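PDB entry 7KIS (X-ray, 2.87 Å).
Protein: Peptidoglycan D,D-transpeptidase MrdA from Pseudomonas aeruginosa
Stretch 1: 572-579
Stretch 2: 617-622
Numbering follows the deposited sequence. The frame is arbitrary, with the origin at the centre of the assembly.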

# COMPACT_ATOMS: atom_id res chain seq x y z
N ALA A 572 -7.43 12.52 -2.41
CA ALA A 572 -8.03 13.82 -2.11
C ALA A 572 -6.97 14.90 -2.24
O ALA A 572 -5.78 14.61 -2.06
CB ALA A 572 -8.64 13.83 -0.70
N PRO A 573 -7.35 16.13 -2.61
CA PRO A 573 -8.68 16.51 -3.10
C PRO A 573 -8.96 15.87 -4.46
O PRO A 573 -8.02 15.69 -5.24
CB PRO A 573 -8.61 18.03 -3.20
CG PRO A 573 -7.52 18.42 -2.24
CD PRO A 573 -6.51 17.32 -2.35
N ALA A 574 -10.22 15.52 -4.72
CA ALA A 574 -10.54 14.75 -5.91
C ALA A 574 -10.16 15.49 -7.19
O ALA A 574 -9.75 14.87 -8.17
CB ALA A 574 -12.03 14.40 -5.92
N ASN A 575 -10.29 16.82 -7.20
CA ASN A 575 -9.99 17.59 -8.40
C ASN A 575 -8.52 18.00 -8.50
O ASN A 575 -8.09 18.42 -9.58
CB ASN A 575 -10.89 18.83 -8.47
CG ASN A 575 -12.27 18.51 -9.00
OD1 ASN A 575 -12.72 17.36 -8.94
ND2 ASN A 575 -12.96 19.52 -9.52
N ASN A 576 -7.76 17.89 -7.41
CA ASN A 576 -6.31 18.14 -7.45
C ASN A 576 -5.65 17.18 -6.47
O ASN A 576 -5.37 17.53 -5.32
CB ASN A 576 -5.97 19.60 -7.13
CG ASN A 576 -6.65 20.11 -5.87
OD1 ASN A 576 -6.01 20.24 -4.83
ND2 ASN A 576 -7.93 20.43 -5.97
N PRO A 577 -5.38 15.95 -6.91
CA PRO A 577 -4.91 14.90 -5.98
C PRO A 577 -3.59 15.25 -5.31
O PRO A 577 -2.58 15.51 -5.98
CB PRO A 577 -4.78 13.68 -6.89
CG PRO A 577 -5.69 13.95 -8.04
CD PRO A 577 -5.61 15.43 -8.26
N GLN A 578 -3.61 15.27 -3.98
CA GLN A 578 -2.43 15.49 -3.17
C GLN A 578 -2.11 14.34 -2.22
O GLN A 578 -0.98 14.28 -1.72
CB GLN A 578 -2.56 16.78 -2.35
CG GLN A 578 -2.45 18.06 -3.18
CD GLN A 578 -1.03 18.34 -3.63
OE1 GLN A 578 -0.07 17.93 -2.98
NE2 GLN A 578 -0.89 19.05 -4.74
N ILE A 579 -3.05 13.44 -1.97
CA ILE A 579 -2.85 12.33 -1.04
C ILE A 579 -3.64 11.13 -1.56
O ILE A 579 -4.75 11.29 -2.07
CB ILE A 579 -3.28 12.70 0.40
CG1 ILE A 579 -3.09 11.53 1.35
CG2 ILE A 579 -4.73 13.17 0.44
CD1 ILE A 579 -1.72 11.45 1.98
N GLU A 617 -2.27 26.07 0.62
CA GLU A 617 -1.54 25.48 -0.50
C GLU A 617 -2.45 24.63 -1.39
O GLU A 617 -2.38 24.70 -2.62
CB GLU A 617 -0.38 24.63 0.02
CG GLU A 617 0.39 25.25 1.17
CD GLU A 617 1.23 24.22 1.91
OE1 GLU A 617 1.76 23.30 1.25
OE2 GLU A 617 1.34 24.33 3.15
N TYR A 618 -3.30 23.81 -0.78
CA TYR A 618 -4.10 22.82 -1.49
C TYR A 618 -5.46 23.33 -1.96
O TYR A 618 -6.11 22.66 -2.76
CB TYR A 618 -4.29 21.58 -0.62
CG TYR A 618 -2.99 20.98 -0.12
CD1 TYR A 618 -1.93 20.76 -1.00
CD2 TYR A 618 -2.81 20.65 1.21
CE1 TYR A 618 -0.74 20.22 -0.55
CE2 TYR A 618 -1.62 20.11 1.67
CZ TYR A 618 -0.59 19.90 0.78
OH TYR A 618 0.60 19.36 1.22
N ALA A 619 -5.90 24.49 -1.48
CA ALA A 619 -7.26 24.94 -1.76
C ALA A 619 -7.44 25.40 -3.20
O ALA A 619 -8.53 25.21 -3.77
CB ALA A 619 -7.65 26.06 -0.80
N GLU A 620 -6.42 26.00 -3.81
CA GLU A 620 -6.61 26.63 -5.11
C GLU A 620 -6.86 25.57 -6.19
O GLU A 620 -6.18 24.54 -6.23
CB GLU A 620 -5.40 27.48 -5.48
CG GLU A 620 -4.06 26.75 -5.43
CD GLU A 620 -2.91 27.61 -5.92
OE1 GLU A 620 -1.80 27.07 -6.09
OE2 GLU A 620 -3.12 28.82 -6.14
N PRO A 621 -7.84 25.80 -7.07
CA PRO A 621 -8.17 24.79 -8.08
C PRO A 621 -7.23 24.83 -9.27
O PRO A 621 -6.77 25.90 -9.70
CB PRO A 621 -9.60 25.17 -8.49
CG PRO A 621 -9.64 26.65 -8.30
CD PRO A 621 -8.73 26.97 -7.13
N VAL A 622 -6.94 23.65 -9.81
CA VAL A 622 -6.11 23.52 -11.00
C VAL A 622 -6.79 22.62 -12.02
O VAL A 622 -6.84 22.93 -13.21
CB VAL A 622 -4.71 22.99 -10.66
CG1 VAL A 622 -3.81 24.12 -10.17
CG2 VAL A 622 -4.80 21.88 -9.62

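How are the two backbones arranged? Residues 572-579 fold back on themselves: Ala-572 N donates to Ile-579 O at 3.0 Å, and Ala-572 O accepts from both Gln-578 N and Ile-579 N, each at 3.0 Å. A weak bond from Asn-576 N to Pro-573 O, 3.1 Å long, lies within the turn, and a cis peptide bond precedes Pro-573. Against this loop lies 617-622, weakly helical at its start and then extended into a loop. The two backbones stay apart, with the CA atoms of Asn-576 and Val-622 at 6.4 Å and those of Gln-578 and Tyr-618 at 7.7 Å, so side chains fill much of the space between them.

Where do polar groups meet? No clear hydrogen bond crosses the contact. The modelled Asn-576 OD1 sits 3.2 Å from Tyr-618 O, but the amide is probably turned over; with it turned back, its nitrogen would face the carbonyl and a hydrogen bond may form.

What does the Tyr-618 ring do? Its CA-to-CB bond points sideways to the first stretch, yet the end of the side chain comes nearer, bringing the ring beside Gln-578. The closest approach is Gln-578 OE1 to Tyr-618 CE1, 3.4 Å, and the oxygen approaches obliquely. This is a van der Waals contact between an amide oxygen and an aromatic carbon, and Tyr-618 has more surface covered here than any other residue of either stretch.

Which contacts involve carbon? Asn-576 CB lies 3.6 Å from Val-622 CG2, a carbon-to-carbon contact that depends on shape rather than charge. More loosely, the ring carbon CG of Pro-573 lies 4.5 Å from the carbonyl oxygen Tyr-618 O. Altogether the stretches bury a modest 256 Å², counting both sides.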